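PDB 3D0F: penicillin-binding 1 transmembrane protein MrcA from Nitrosomonas europaea ATCC 19718, which probably polymerises the glycan strands of peptidoglycan and cross-links their peptides as a bifunctional penicillin-binding protein, of which this chain is the OB-like domain. Local coordinates for residues T58-H70 against I90-I102. Sequence-based numbering, arbitrary orientation. Where two conformers were deposited one is given.
Sequences TIRITGDGLKAAH and IRVKKTEKGSWQI. With PO4 (phosphate ion), chain C.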
# COMPACT_ATOMS: atom_id res chain seq x y z
N THR A 58 -7.91 13.16 -4.16
CA THR A 58 -8.08 13.06 -5.60
C THR A 58 -6.70 13.33 -6.17
O THR A 58 -6.03 14.33 -5.85
CB THR A 58 -9.14 14.00 -6.15
OG1 THR A 58 -10.43 13.68 -5.60
CG2 THR A 58 -9.22 13.89 -7.69
N ILE A 59 -6.24 12.39 -6.96
CA ILE A 59 -4.92 12.48 -7.61
C ILE A 59 -5.11 12.73 -9.11
O ILE A 59 -6.15 12.43 -9.67
CB ILE A 59 -4.05 11.20 -7.40
CG1 ILE A 59 -4.75 9.92 -7.92
CG2 ILE A 59 -3.69 11.02 -5.90
CD1 ILE A 59 -3.88 8.65 -7.89
N ARG A 60 -4.07 13.32 -9.71
CA ARG A 60 -4.03 13.57 -11.14
C ARG A 60 -2.82 12.86 -11.73
O ARG A 60 -1.67 13.17 -11.33
CB ARG A 60 -3.97 15.08 -11.42
CG ARG A 60 -4.34 15.49 -12.81
CD ARG A 60 -4.61 17.04 -12.83
NE ARG A 60 -5.13 17.50 -14.10
CZ ARG A 60 -4.40 17.90 -15.12
NH1 ARG A 60 -3.05 17.92 -15.07
NH2 ARG A 60 -5.02 18.28 -16.23
N ILE A 61 -3.05 11.98 -12.70
CA ILE A 61 -1.99 11.16 -13.35
C ILE A 61 -1.81 11.72 -14.75
O ILE A 61 -2.79 11.87 -15.48
CB ILE A 61 -2.34 9.67 -13.39
CG1 ILE A 61 -2.67 9.19 -11.96
CG2 ILE A 61 -1.18 8.81 -14.00
CD1 ILE A 61 -3.82 8.19 -11.88
N THR A 62 -0.55 11.98 -15.11
CA THR A 62 -0.19 12.62 -16.37
C THR A 62 1.15 12.06 -16.86
O THR A 62 1.80 11.32 -16.14
CB THR A 62 -0.02 14.16 -16.24
OG1 THR A 62 1.09 14.47 -15.36
CG2 THR A 62 -1.32 14.78 -15.68
N GLY A 63 1.58 12.47 -18.04
CA GLY A 63 2.94 12.16 -18.54
C GLY A 63 3.32 10.68 -18.39
O GLY A 63 2.60 9.78 -18.83
N ASP A 64 4.46 10.46 -17.76
CA ASP A 64 5.01 9.09 -17.62
C ASP A 64 4.02 8.16 -16.92
O ASP A 64 3.95 6.96 -17.24
CB ASP A 64 6.30 9.12 -16.84
CG ASP A 64 7.44 9.78 -17.57
OD1 ASP A 64 7.34 10.08 -18.79
OD2 ASP A 64 8.49 9.96 -16.88
N GLY A 65 3.24 8.69 -15.97
CA GLY A 65 2.27 7.90 -15.22
C GLY A 65 1.18 7.26 -16.05
O GLY A 65 0.54 6.33 -15.59
N LEU A 66 0.93 7.79 -17.26
CA LEU A 66 -0.09 7.27 -18.14
C LEU A 66 0.45 6.32 -19.22
O LEU A 66 -0.32 5.76 -19.99
CB LEU A 66 -0.81 8.44 -18.85
CG LEU A 66 -1.57 9.39 -17.96
CD1 LEU A 66 -2.24 10.47 -18.83
CD2 LEU A 66 -2.60 8.67 -17.08
N LYS A 67 1.76 6.17 -19.31
CA LYS A 67 2.40 5.44 -20.41
C LYS A 67 1.92 4.01 -20.51
O LYS A 67 1.56 3.52 -21.60
CB LYS A 67 3.92 5.45 -20.22
CG LYS A 67 4.58 6.81 -20.48
CD LYS A 67 6.12 6.77 -20.29
CE LYS A 67 6.83 6.17 -21.47
NZ LYS A 67 6.73 7.05 -22.67
N ALA A 68 1.95 3.31 -19.37
CA ALA A 68 1.61 1.88 -19.38
C ALA A 68 0.18 1.68 -19.82
O ALA A 68 -0.12 0.73 -20.54
CB ALA A 68 1.82 1.27 -18.04
N ALA A 69 -0.70 2.61 -19.47
CA ALA A 69 -2.13 2.54 -19.75
C ALA A 69 -2.58 3.11 -21.11
O ALA A 69 -3.77 3.29 -21.38
CB ALA A 69 -2.90 3.20 -18.58
N HIS A 70 -1.60 3.47 -21.95
CA HIS A 70 -1.84 4.22 -23.20
C HIS A 70 -3.03 3.76 -24.05
O HIS A 70 -3.85 4.58 -24.49
CB HIS A 70 -0.54 4.33 -24.04
CG HIS A 70 0.03 3.03 -24.55
ND1 HIS A 70 0.69 2.11 -23.76
CD2 HIS A 70 0.12 2.54 -25.82
CE1 HIS A 70 1.10 1.09 -24.50
NE2 HIS A 70 0.77 1.33 -25.75
N ILE A 90 -9.24 1.41 -11.00
CA ILE A 90 -7.82 1.25 -11.38
C ILE A 90 -6.97 1.06 -10.18
O ILE A 90 -7.42 1.20 -9.04
CB ILE A 90 -7.32 2.45 -12.23
CG1 ILE A 90 -7.48 3.78 -11.49
CG2 ILE A 90 -8.14 2.47 -13.60
CD1 ILE A 90 -6.74 4.94 -12.09
N ARG A 91 -5.71 0.77 -10.42
CA ARG A 91 -4.72 0.71 -9.36
C ARG A 91 -3.65 1.73 -9.69
O ARG A 91 -3.25 1.89 -10.85
CB ARG A 91 -4.09 -0.70 -9.28
CG ARG A 91 -5.14 -1.80 -9.06
CD ARG A 91 -5.71 -1.87 -7.64
NE ARG A 91 -6.84 -2.79 -7.65
CZ ARG A 91 -7.53 -3.18 -6.58
NH1 ARG A 91 -7.17 -2.78 -5.38
NH2 ARG A 91 -8.58 -3.99 -6.75
N VAL A 92 -3.16 2.35 -8.65
CA VAL A 92 -2.14 3.41 -8.77
C VAL A 92 -1.01 3.24 -7.78
O VAL A 92 -1.20 2.68 -6.69
CB VAL A 92 -2.80 4.80 -8.60
CG1 VAL A 92 -3.83 5.00 -9.68
CG2 VAL A 92 -3.48 4.90 -7.23
N LYS A 93 0.15 3.78 -8.16
CA LYS A 93 1.30 3.76 -7.26
C LYS A 93 2.05 5.10 -7.41
O LYS A 93 2.25 5.56 -8.54
CB LYS A 93 2.20 2.60 -7.66
CG LYS A 93 3.39 2.33 -6.75
CD LYS A 93 4.16 1.12 -7.24
CE LYS A 93 5.47 0.90 -6.52
NZ LYS A 93 5.53 1.25 -5.12
N LYS A 94 2.60 5.57 -6.31
CA LYS A 94 3.35 6.82 -6.28
C LYS A 94 4.82 6.50 -6.53
O LYS A 94 5.41 5.66 -5.81
CB LYS A 94 3.13 7.52 -4.95
CG LYS A 94 3.62 8.96 -4.92
CD LYS A 94 3.39 9.57 -3.56
CE LYS A 94 3.50 11.07 -3.57
NZ LYS A 94 3.47 11.55 -2.17
N THR A 95 5.43 7.13 -7.52
CA THR A 95 6.83 6.90 -7.77
C THR A 95 7.72 7.62 -6.75
O THR A 95 7.27 8.48 -5.99
CB THR A 95 7.23 7.38 -9.14
OG1 THR A 95 7.21 8.82 -9.11
CG2 THR A 95 6.29 6.82 -10.25
N GLU A 96 9.02 7.28 -6.72
CA GLU A 96 9.92 7.93 -5.77
C GLU A 96 10.12 9.42 -6.09
O GLU A 96 10.60 10.18 -5.25
CB GLU A 96 11.30 7.26 -5.78
CG GLU A 96 11.33 5.86 -5.23
CD GLU A 96 12.69 5.20 -5.39
OE1 GLU A 96 12.75 3.97 -5.58
OE2 GLU A 96 13.72 5.92 -5.32
N LYS A 97 9.82 9.82 -7.32
CA LYS A 97 9.88 11.22 -7.66
C LYS A 97 8.59 11.96 -7.28
O LYS A 97 8.60 13.18 -7.29
CB LYS A 97 10.20 11.42 -9.14
CG LYS A 97 11.55 10.94 -9.54
CD LYS A 97 11.72 10.94 -11.01
CE LYS A 97 13.13 10.49 -11.39
NZ LYS A 97 13.23 10.23 -12.88
N GLY A 98 7.55 11.23 -6.90
CA GLY A 98 6.35 11.86 -6.31
C GLY A 98 5.10 11.87 -7.16
O GLY A 98 4.05 12.27 -6.67
N SER A 99 5.20 11.44 -8.40
CA SER A 99 4.04 11.46 -9.30
C SER A 99 3.38 10.09 -9.23
O SER A 99 4.04 9.05 -9.04
CB SER A 99 4.47 11.76 -10.75
OG SER A 99 4.99 13.06 -10.97
N TRP A 100 2.05 10.06 -9.41
CA TRP A 100 1.31 8.83 -9.44
C TRP A 100 1.34 8.21 -10.81
O TRP A 100 1.37 8.93 -11.82
CB TRP A 100 -0.16 9.07 -9.01
CG TRP A 100 -0.25 9.41 -7.52
CD1 TRP A 100 -0.17 10.64 -6.96
CD2 TRP A 100 -0.41 8.49 -6.43
NE1 TRP A 100 -0.24 10.55 -5.59
CE2 TRP A 100 -0.42 9.25 -5.24
CE3 TRP A 100 -0.52 7.11 -6.34
CZ2 TRP A 100 -0.53 8.66 -3.98
CZ3 TRP A 100 -0.68 6.53 -5.08
CH2 TRP A 100 -0.65 7.31 -3.92
N GLN A 101 1.29 6.88 -10.86
CA GLN A 101 1.21 6.13 -12.10
C GLN A 101 0.10 5.09 -12.02
O GLN A 101 -0.17 4.53 -10.95
CB GLN A 101 2.56 5.45 -12.36
CG GLN A 101 2.90 4.42 -11.29
CD GLN A 101 4.32 3.92 -11.28
OE1 GLN A 101 4.78 3.45 -10.22
NE2 GLN A 101 5.00 3.95 -12.41
N ILE A 102 -0.52 4.82 -13.17
CA ILE A 102 -1.51 3.74 -13.30
C ILE A 102 -0.76 2.44 -13.55
O ILE A 102 0.03 2.30 -14.52
CB ILE A 102 -2.49 4.00 -14.42
CG1 ILE A 102 -3.27 5.30 -14.20
CG2 ILE A 102 -3.39 2.77 -14.57
CD1 ILE A 102 -4.27 5.66 -15.30
P PO4 C . -9.51 -5.09 -3.22
O1 PO4 C . -10.06 -5.27 -4.61
O2 PO4 C . -10.67 -5.18 -2.27
O3 PO4 C . -8.51 -6.19 -2.94
O4 PO4 C . -8.82 -3.76 -3.03
O HOH W 1 0.61 12.54 -9.83
O HOH W 2 1.56 11.36 -13.04
O HOH W 3 0.08 3.96 -16.89
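Ile-59 lies across one face of the Trp-100 indole. Followed outward, its CB already meets Trp-100 CD1; CG2 then stands over the five-membered ring, a CH-pi contact 3.7 Å from the centroid and 19° off the normal. The other branch turns between backbone N and carbonyl carbon (chi1 58°), which carries CD1 over Trp-100 CG and CD2 and against Val-92 CG2 at 3.8 Å. A beta-branched residue suits this place because its two arms lie together over the pyrrole side of the indole, while Lys-94 CB rests toward the rim of the opposite face.

Ile-61, two residues on, again faces inward. Its CD1 lies against both Ile-102 CG1, at 3.7 Å, and Val-92 CG1, and its CG1 packs on Trp-100 CB. Ile-102 in turn spreads its branches: CD1 meets Leu-66 CD2, and CG2 meets the short side chain of Ala-69 at CB, 4.1 Å away.

Gly-65 sits closest to the strand, its CA 3.7 Å from Gln-101 CA; with no side chain, it can also bring CA to 3.7 Å from Trp-100 O. Its carbonyl oxygen accepts Ile-102 N at 3.0 Å, and a water that bonds to this oxygen also links Ala-69 N and Ile-102 O. Two further waters bridge Arg-60 O to Trp-100 N and Thr-62 N to Trp-100 O.

Strands 58-61 and 100-103 are the outermost of the five-stranded antiparallel sheet. Segments 58-61 and 100-102 cross at 72°, consistent with the way the OB fold brings its two edge strands together into a barrel. Isoleucine and valine fill the interior, flanked by the partly exposed indole. The one direct backbone bond comes from the loop after strand 58-61, whereas water bridges the strand edges, implying closure chiefly by apolar packing.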